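Local structure of cation efflux system protein CusF (3E6Z) at residues Q6-T11 with F62-Q67; M41-T46 with S71-I76. The protein binds one copper ion per polypeptide as a periplasmic metallochaperone of the Cus efflux system, which gives Escherichia coli resistance to copper and silver. The protein carries 1 engineered substitution. All coordinates share one frame; numbering follows the deposited sequence. Where two conformers were deposited one is given.

Contact 1: Q6-T11 with F62-Q67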
ATOM      1  N   GLN A   6       8.598   0.618  10.828  0.50 19.27           N
ATOM      2  CA  GLN A   6       7.468  -0.378  10.915  0.50 17.75           C
ATOM      3  C   GLN A   6       6.376  -0.010   9.939  0.50 15.12           C
ATOM      4  O   GLN A   6       6.121  -0.667   8.905  0.50 15.14           O
ATOM      5  CB  GLN A   6       7.003  -0.473  12.366  0.50 18.90           C
ATOM      6  CG  GLN A   6       8.072  -0.946  13.311  0.50 19.68           C
ATOM      7  CD  GLN A   6       8.577  -2.357  13.078  0.50 20.16           C
ATOM      8  OE1 GLN A   6       8.036  -3.137  12.284  0.50 20.80           O
ATOM      9  NE2 GLN A   6       9.660  -2.683  13.780  0.50 20.79           N
ATOM     10  N   VAL A   7       5.770   1.137  10.160  1.00 11.99           N
ATOM     11  CA  VAL A   7       4.678   1.487   9.242  1.00 11.73           C
ATOM     12  C   VAL A   7       5.363   2.279   8.117  1.00 11.90           C
ATOM     13  O   VAL A   7       6.046   3.288   8.393  1.00 13.74           O
ATOM     14  CB  VAL A   7       3.584   2.291   9.920  1.00 12.48           C
ATOM     15  CG1 VAL A   7       2.485   2.747   8.902  1.00 13.29           C
ATOM     16  CG2 VAL A   7       2.864   1.417  11.003  1.00 12.91           C
ATOM     17  N   ILE A   8       5.183   1.842   6.842  1.00 10.47           N
ATOM     18  CA  ILE A   8       5.688   2.536   5.645  1.00 11.21           C
ATOM     19  C   ILE A   8       4.543   3.284   5.027  1.00 10.69           C
ATOM     20  O   ILE A   8       3.490   2.728   4.791  1.00 11.06           O
ATOM     21  CB  ILE A   8       6.300   1.569   4.686  1.00 11.84           C
ATOM     22  CG1 ILE A   8       7.447   0.763   5.333  1.00 13.23           C
ATOM     23  CG2 ILE A   8       6.842   2.309   3.475  1.00 12.18           C
ATOM     24  CD1 ILE A   8       7.950  -0.362   4.561  1.00 14.56           C
ATOM     25  N   SER A   9       4.748   4.607   4.831  1.00 10.68           N
ATOM     26  CA  SER A   9       3.734   5.424   4.148  0.50 10.96           C
ATOM     27  C   SER A   9       4.131   5.642   2.702  1.00 10.61           C
ATOM     28  O   SER A   9       5.284   5.730   2.354  1.00 12.51           O
ATOM     29  CB  SER A   9       3.561   6.813   4.726  0.50 11.76           C
ATOM     30  OG  SER A   9       3.333   6.857   6.092  0.50 12.56           O
ATOM     31  N   ALA A  10       3.123   5.632   1.838  1.00 10.23           N
ATOM     32  CA  ALA A  10       3.371   5.797   0.419  1.00 10.44           C
ATOM     33  C   ALA A  10       2.180   6.383  -0.264  1.00 10.72           C
ATOM     34  O   ALA A  10       1.104   6.504   0.253  1.00 11.02           O
ATOM     35  CB  ALA A  10       3.704   4.503  -0.183  1.00 11.65           C
ATOM     36  N   THR A  11       2.439   6.819  -1.508  1.00 10.84           N
ATOM     37  CA  THR A  11       1.366   7.192  -2.430  1.00 11.01           C
ATOM     38  C   THR A  11       1.512   6.416  -3.714  1.00 10.67           C
ATOM     39  O   THR A  11       2.549   5.819  -3.980  1.00 11.55           O
ATOM     40  CB  THR A  11       1.410   8.768  -2.706  1.00 12.26           C
ATOM     41  OG1 THR A  11       2.696   9.141  -3.255  1.00 13.21           O
ATOM     42  CG2 THR A  11       1.170   9.633  -1.483  1.00 13.27           C
ATOM     43  N   PHE A  62      -1.454   5.572   1.367  1.00  9.62           N
ATOM     44  CA  PHE A  62      -1.683   4.356   2.076  1.00  9.19           C
ATOM     45  C   PHE A  62      -0.482   4.121   2.942  1.00  9.21           C
ATOM     46  O   PHE A  62       0.595   4.643   2.798  1.00  9.91           O
ATOM     47  CB  PHE A  62      -1.992   3.150   1.118  1.00  9.82           C
ATOM     48  CG  PHE A  62      -0.886   2.860   0.164  1.00  9.57           C
ATOM     49  CD1 PHE A  62      -0.664   3.634  -1.037  1.00 10.29           C
ATOM     50  CD2 PHE A  62      -0.005   1.735   0.378  1.00 10.19           C
ATOM     51  CE1 PHE A  62       0.358   3.314  -1.876  1.00 10.58           C
ATOM     52  CE2 PHE A  62       0.952   1.407  -0.502  1.00 10.17           C
ATOM     53  CZ  PHE A  62       1.169   2.163  -1.680  1.00 10.64           C
ATOM     54  N   ASN A  63      -0.766   3.250   3.931  1.00  9.19           N
ATOM     55  CA  ASN A  63       0.280   2.908   4.942  1.00  9.56           C
ATOM     56  C   ASN A  63       0.238   1.385   5.047  1.00  9.57           C
ATOM     57  O   ASN A  63      -0.823   0.776   5.017  1.00  9.70           O
ATOM     58  CB  ASN A  63      -0.030   3.497   6.329  1.00 10.06           C
ATOM     59  CG  ASN A  63       0.171   4.986   6.285  1.00 11.78           C
ATOM     60  OD1 ASN A  63       1.309   5.461   6.307  1.00 13.55           O
ATOM     61  ND2 ASN A  63      -0.904   5.736   5.976  1.00 12.62           N
ATOM     62  N   PHE A  64       1.431   0.755   5.159  1.00  8.97           N
ATOM     63  CA  PHE A  64       1.445  -0.725   5.234  1.00  8.57           C
ATOM     64  C   PHE A  64       2.629  -1.137   6.111  1.00  8.78           C
ATOM     65  O   PHE A  64       3.540  -0.406   6.434  1.00  9.39           O
ATOM     66  CB  PHE A  64       1.585  -1.309   3.775  1.00  9.58           C
ATOM     67  CG  PHE A  64       2.878  -0.939   3.069  1.00  9.46           C
ATOM     68  CD1 PHE A  64       2.962   0.299   2.374  1.00 10.56           C
ATOM     69  CD2 PHE A  64       4.009  -1.748   3.073  1.00 10.67           C
ATOM     70  CE1 PHE A  64       4.093   0.637   1.652  1.00 11.23           C
ATOM     71  CE2 PHE A  64       5.135  -1.368   2.372  1.00 11.74           C
ATOM     72  CZ  PHE A  64       5.154  -0.200   1.667  1.00 11.80           C
ATOM     73  N   VAL A  65       2.502  -2.428   6.513  1.00  8.47           N
ATOM     74  CA  VAL A  65       3.553  -3.071   7.304  1.00  9.11           C
ATOM     75  C   VAL A  65       4.022  -4.321   6.541  1.00  9.31           C
ATOM     76  O   VAL A  65       3.224  -5.077   5.978  1.00 10.97           O
ATOM     77  CB  VAL A  65       3.083  -3.421   8.748  1.00 10.20           C
ATOM     78  CG1 VAL A  65       2.730  -2.119   9.428  1.00 11.55           C
ATOM     79  CG2 VAL A  65       2.091  -4.218   8.764  1.00 11.47           C
ATOM     80  N   GLN A  66       5.323  -4.522   6.553  1.00  9.33           N
ATOM     81  CA  GLN A  66       5.852  -5.760   5.851  0.75  9.69           C
ATOM     82  C   GLN A  66       5.840  -6.900   6.832  1.00 10.15           C
ATOM     83  O   GLN A  66       6.220  -6.761   8.044  1.00 11.51           O
ATOM     84  CB  GLN A  66       7.285  -5.509   5.348  0.75 11.30           C
ATOM     85  CG  GLN A  66       7.718  -6.478   4.284  0.75 11.81           C
ATOM     86  CD  GLN A  66       6.893  -6.332   2.987  0.75 12.06           C
ATOM     87  OE1 GLN A  66       6.337  -5.260   2.650  0.75 11.44           O
ATOM     88  NE2 GLN A  66       6.903  -7.439   2.199  0.75 11.94           N
ATOM     89  N   GLN A  67       5.339  -8.033   6.349  1.00  9.76           N
ATOM     90  CA  GLN A  67       5.298  -9.299   7.140  1.00 10.18           C
ATOM     91  C   GLN A  67       5.816 -10.389   6.187  1.00  9.95           C
ATOM     92  O   GLN A  67       5.046 -10.967   5.416  1.00  9.91           O
ATOM     93  CB  GLN A  67       3.913  -9.571   7.657  1.00 11.33           C
ATOM     94  CG  GLN A  67       3.892 -10.808   8.538  1.00 12.50           C
ATOM     95  CD  GLN A  67       2.543 -11.096   9.023  1.00 14.00           C
ATOM     96  OE1 GLN A  67       2.071 -10.575  10.051  1.00 14.87           O
ATOM     97  NE2 GLN A  67       1.850 -11.920   8.301  1.00 16.29           N
TER
HETATM   98  O   HOH W   1       7.010  -3.122   8.304  1.00 17.57           O
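Strands 8-11 and 62-67 are antiparallel neighbours in the small OB-fold beta-barrel of CusF. Four backbone bonds hold them together, two at the pair Ile-8 and Phe-64 and two at Ala-10 and Phe-62. The straightest runs from Ile-8 N to Phe-64 O, 2.8 Å long, with 172° at the hydrogen.

The tight side carries Ile-8, Ala-10, Phe-62 and Phe-64. Both phenylalanines place CG between the backbone N and the carbonyl carbon, Phe-64 with chi1 63°. This crowded position brings each ring back across the neighbouring strand. Ile-8 CB sits over one face of the Phe-64 ring in a CH-pi contact, 3.9 Å from the centroid. Ile-8 CG2 touches the Phe-64 rim at CZ, 3.5 Å away, and Ile-8 CD1 reaches CE2. Ala-10 CB lies over a face of the Phe-62 ring and at the edge of the Phe-64 ring. Phe-43 meets both rings edge-to-face, and these two buried rings face the barrel interior.

The other face, with Val-7, Ser-9, Asn-63 and Val-65, is looser and more exposed. Val-7 CG2 meets Val-65 CG1 at 3.9 Å, and Val-7 CG1 rests on Asn-63 CB. At the Gln-6 end of the pair, a water replaces the direct strand bonds. It donates to Gln-6 O and accepts from Gln-66 N. Asn-63 is fixed at both ends of its amide. Its ND2 bonds to Asp-75. In one of two Ser-9 conformers, its OD1 accepts a very short bond of 2.5 Å from Ser-9 OG, nearly along the CG-OD1 axis.

Contact 2: M41-T46 with S71-I76. With CU (copper (II) ion), chain B; ACT (acetate ion), chain C.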
ATOM      1  N   MET A  41       3.385  -3.202  -6.878  1.00 10.97           N
ATOM      2  CA  MET A  41       3.434  -4.188  -5.806  0.70 10.63           C
ATOM      3  C   MET A  41       2.010  -4.597  -5.449  1.00 10.45           C
ATOM      4  O   MET A  41       1.055  -3.826  -5.648  1.00 10.64           O
ATOM      5  CB  MET A  41       4.171  -3.692  -4.524  0.70 10.64           C
ATOM      6  CG  MET A  41       5.541  -3.127  -4.795  0.70 10.77           C
ATOM      7  SD  MET A  41       6.439  -2.741  -3.314  0.70 12.19           S
ATOM      8  CE  MET A  41       7.161  -4.313  -2.858  0.70 12.28           C
ATOM      9  N   ARG A  42       1.895  -5.806  -4.842  1.00 10.73           N
ATOM     10  CA  ARG A  42       0.634  -6.302  -4.329  1.00 10.87           C
ATOM     11  C   ARG A  42       0.519  -6.020  -2.840  1.00 10.10           C
ATOM     12  O   ARG A  42       1.457  -6.388  -2.040  1.00 10.53           O
ATOM     13  CB  ARG A  42       0.512  -7.824  -4.518  1.00 11.82           C
ATOM     14  CG  ARG A  42       0.412  -8.215  -5.968  1.00 13.08           C
ATOM     15  CD  ARG A  42       0.770  -9.698  -6.208  1.00 14.36           C
ATOM     16  NE  ARG A  42      -0.069 -10.703  -5.542  1.00 15.14           N
ATOM     17  CZ  ARG A  42      -1.253 -11.133  -5.971  1.00 15.85           C
ATOM     18  NH1 ARG A  42      -1.915 -12.053  -5.288  1.00 16.56           N
ATOM     19  NH2 ARG A  42      -1.860 -10.623  -7.039  1.00 16.52           N
ATOM     20  N   PHE A  43      -0.560  -5.432  -2.420  1.00  8.90           N
ATOM     21  CA  PHE A  43      -0.838  -5.078  -1.001  1.00  9.42           C
ATOM     22  C   PHE A  43      -2.065  -5.824  -0.568  1.00  9.14           C
ATOM     23  O   PHE A  43      -3.029  -6.054  -1.293  1.00 12.19           O
ATOM     24  CB  PHE A  43      -1.037  -3.551  -0.874  1.00  9.47           C
ATOM     25  CG  PHE A  43       0.203  -2.780  -1.211  1.00  9.47           C
ATOM     26  CD1 PHE A  43       1.173  -2.546  -0.192  1.00  8.88           C
ATOM     27  CD2 PHE A  43       0.508  -2.371  -2.559  1.00  9.60           C
ATOM     28  CE1 PHE A  43       2.386  -2.030  -0.468  1.00  9.65           C
ATOM     29  CE2 PHE A  43       1.708  -1.756  -2.804  1.00  9.55           C
ATOM     30  CZ  PHE A  43       2.671  -1.560  -1.812  1.00 10.04           C
ATOM     31  N   THR A  44      -1.993  -6.287   0.706  1.00  9.26           N
ATOM     32  CA  THR A  44      -3.006  -7.186   1.244  1.00  9.30           C
ATOM     33  C   THR A  44      -3.988  -6.470   2.142  1.00  9.38           C
ATOM     34  O   THR A  44      -3.590  -5.751   3.057  1.00  9.61           O
ATOM     35  CB  THR A  44      -2.313  -8.332   2.014  1.00  9.70           C
ATOM     36  OG1 THR A  44      -1.469  -9.054   1.137  1.00 10.67           O
ATOM     37  CG2 THR A  44      -3.323  -9.305   2.632  1.00 10.55           C
ATOM     38  N   ILE A  45      -5.290  -6.681   1.895  1.00  9.80           N
ATOM     39  CA  ILE A  45      -6.345  -6.173   2.743  1.00  9.93           C
ATOM     40  C   ILE A  45      -6.567  -7.238   3.819  1.00 10.17           C
ATOM     41  O   ILE A  45      -6.819  -8.409   3.543  1.00 11.12           O
ATOM     42  CB  ILE A  45      -7.667  -6.020   1.957  1.00 10.03           C
ATOM     43  CG1 ILE A  45      -7.489  -5.150   0.715  1.00 10.03           C
ATOM     44  CG2 ILE A  45      -8.766  -5.509   2.890  1.00 11.61           C
ATOM     45  CD1 ILE A  45      -8.683  -5.272  -0.224  1.00 10.87           C
ATOM     46  N   THR A  46      -6.438  -6.819   5.074  1.00 10.37           N
ATOM     47  CA  THR A  46      -6.756  -7.696   6.223  1.00 10.89           C
ATOM     48  C   THR A  46      -8.001  -7.142   6.905  1.00 12.01           C
ATOM     49  O   THR A  46      -8.445  -6.013   6.665  1.00 11.95           O
ATOM     50  CB  THR A  46      -5.560  -7.702   7.231  1.00 10.70           C
ATOM     51  OG1 THR A  46      -5.621  -6.460   7.890  1.00 11.07           O
ATOM     52  CG2 THR A  46      -4.220  -7.967   6.553  1.00 11.50           C
ATOM     53  N   SER A  71       2.757  -7.341   2.166  1.00  8.89           N
ATOM     54  CA  SER A  71       2.687  -5.940   2.595  1.00  8.60           C
ATOM     55  C   SER A  71       1.236  -5.722   3.038  1.00  8.37           C
ATOM     56  O   SER A  71       0.320  -5.679   2.197  1.00  8.91           O
ATOM     57  CB  SER A  71       3.077  -5.009   1.413  1.00  8.93           C
ATOM     58  OG  SER A  71       4.342  -5.243   0.941  1.00 10.78           O
ATOM     59  N   LEU A  72       1.039  -5.707   4.358  1.00  8.58           N
ATOM     60  CA  LEU A  72      -0.304  -5.651   4.923  1.00  9.00           C
ATOM     61  C   LEU A  72      -0.753  -4.192   5.065  1.00  9.02           C
ATOM     62  O   LEU A  72      -0.078  -3.372   5.670  1.00  9.06           O
ATOM     63  CB  LEU A  72      -0.277  -6.236   6.351  1.00  9.59           C
ATOM     64  CG  LEU A  72       0.267  -7.682   6.412  1.00  9.93           C
ATOM     65  CD1 LEU A  72       0.154  -8.129   7.924  1.00 10.90           C
ATOM     66  CD2 LEU A  72      -0.573  -8.651   5.511  1.00 10.68           C
ATOM     67  N   LEU A  73      -1.927  -3.882   4.449  1.00  8.98           N
ATOM     68  CA  LEU A  73      -2.389  -2.466   4.541  1.00  8.61           C
ATOM     69  C   LEU A  73      -2.898  -2.119   5.874  1.00  8.58           C
ATOM     70  O   LEU A  73      -3.782  -2.789   6.463  1.00  8.71           O
ATOM     71  CB  LEU A  73      -3.495  -2.276   3.489  1.00  8.52           C
ATOM     72  CG  LEU A  73      -3.024  -2.276   2.047  1.00  9.06           C
ATOM     73  CD1 LEU A  73      -4.211  -2.486   1.104  1.00 10.24           C
ATOM     74  CD2 LEU A  73      -2.239  -1.017   1.726  1.00  9.75           C
ATOM     75  N   GLN A  74      -2.407  -1.011   6.437  1.00  8.58           N
ATOM     76  CA  GLN A  74      -3.004  -0.376   7.583  1.00  9.29           C
ATOM     77  C   GLN A  74      -4.246   0.435   7.160  1.00  9.74           C
ATOM     78  O   GLN A  74      -5.262   0.401   7.865  1.00 10.55           O
ATOM     79  CB  GLN A  74      -2.002   0.592   8.254  1.00  9.04           C
ATOM     80  CG  GLN A  74      -0.661  -0.048   8.748  1.00  9.27           C
ATOM     81  CD  GLN A  74      -0.896  -0.893  10.014  1.00  9.46           C
ATOM     82  OE1 GLN A  74      -1.333  -2.046   9.900  1.00 10.10           O
ATOM     83  NE2 GLN A  74      -0.639  -0.292  11.161  1.00 10.48           N
ATOM     84  N   ASP A  75      -4.112   1.169   6.042  1.00  9.08           N
ATOM     85  CA  ASP A  75      -5.201   2.081   5.622  1.00  9.40           C
ATOM     86  C   ASP A  75      -4.893   2.466   4.180  1.00  9.39           C
ATOM     87  O   ASP A  75      -3.761   2.350   3.706  1.00 10.95           O
ATOM     88  CB  ASP A  75      -5.296   3.286   6.553  1.00 10.53           C
ATOM     89  CG  ASP A  75      -3.948   4.001   6.723  1.00 11.31           C
ATOM     90  OD1 ASP A  75      -3.412   4.536   5.733  1.00 12.87           O
ATOM     91  OD2 ASP A  75      -3.337   3.820   7.811  1.00 14.40           O
ATOM     92  N   ILE A  76      -5.934   2.951   3.495  1.00  9.47           N
ATOM     93  CA  ILE A  76      -5.774   3.446   2.125  1.00  9.69           C
ATOM     94  C   ILE A  76      -6.947   4.346   1.927  1.00 10.07           C
ATOM     95  O   ILE A  76      -8.057   4.102   2.286  1.00 11.29           O
ATOM     96  CB  ILE A  76      -5.745   2.235   1.102  1.00 10.35           C
ATOM     97  CG1 ILE A  76      -5.551   2.799  -0.333  1.00  9.98           C
ATOM     98  CG2 ILE A  76      -6.967   1.328   1.192  1.00 11.40           C
ATOM     99  CD1 ILE A  76      -5.103   1.752  -1.264  1.00 10.98           C
TER
HETATM  100 CU    CU B   1       8.053  -1.101  -3.623  0.70 12.53          CU
HETATM  101  C   ACT C  89       1.796 -10.602  -2.356  1.00 12.98           C
HETATM  102  O   ACT C  89       0.916 -10.388  -1.553  1.00 13.26           O
HETATM  103  OXT ACT C  89       1.625 -11.456  -3.304  1.00 14.48           O
HETATM  104  CH3 ACT C  89       3.046  -9.850  -2.237  1.00 14.07           C
HETATM  105  O   HOH W   2       0.952  -8.225   0.065  1.00  9.28           O
HETATM  106  O   HOH W   3       4.260  -6.063  -1.736  1.00 13.45           O
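Strands 41-44 and 71-73 run side by side in roughly the same direction, at 50°, where the two outermost strands of the sheet meet and close the OB-fold barrel. The backbone bridge is short. Thr-44 N donates to Ser-71 O at 2.8 Å, and Leu-73 N donates to Thr-44 O at 2.9 Å. Both bonds are nearly straight, so Thr-44 is gripped through its N-H and its carbonyl by residues two apart. Beyond Leu-73 the chain turns at a classic beta bulge, with Gln-74 and Asp-75 both opposite Asn-63.

Apolar packing flanks the bridge. Phe-43 CB lies against Leu-73 CG, 3.8 Å away. Ser-71 CB approaches the Phe-43 ring obliquely, 3.5 Å from CD1. On the outer side Leu-72 CD2 touches both Thr-44 CB and Thr-46 CG2. Leu-72 lies alongside Thr-44 and crosses Thr-46 at about a right angle.

Waters extend the polar link. One accepts from Ser-71 N and lies within bonding distance of Arg-42 O, Thr-44 OG1 and O of an acetate, probably from the crystallisation liquor. It has more acceptors in reach than protons. A second donates to both Arg-42 O and Ser-71 OG, which is also hydrogen-bonded to Gln-66 OE1. Arg-42 NE bonds to acetate OXT at the in-plane edge of the guanidinium. Lys-23 NZ hydrogen-bonds to both the acetate and Thr-44 OG1.

Metal binding involves Met-41, inside strand 39-44, with His-28 and Met-39. Met-41 CG is anti to the carbonyl carbon (chi1 -52°) and chi2 is extended (-173°), so SD reaches the copper(II) ion, 2.3 Å away.

Overall arrangement
The two contacts lie about 8 Å apart, centre to centre, in one five-stranded barrel. Along the chain they interleave: 6-11, then 41-46, then 62-67, then 71-76. Contact 1 joins strands 8-18 and 59-67 within the sheet. Contact 2 joins the outermost strands, 39-44 and 70-78. Strands 59-67 and 70-78 are consecutive and adjacent, so they tie the two contacts together. Asn-63 O probably accepts from Gln-74 N. Contact 2 thus closes the barrel, while contact 1 lies inside the sheet. The copper sits close to both: contact 2 supplies one of its ligands, and the nearest atom of the Phe-64 side chain in contact 1 is about 6 Å from the ion.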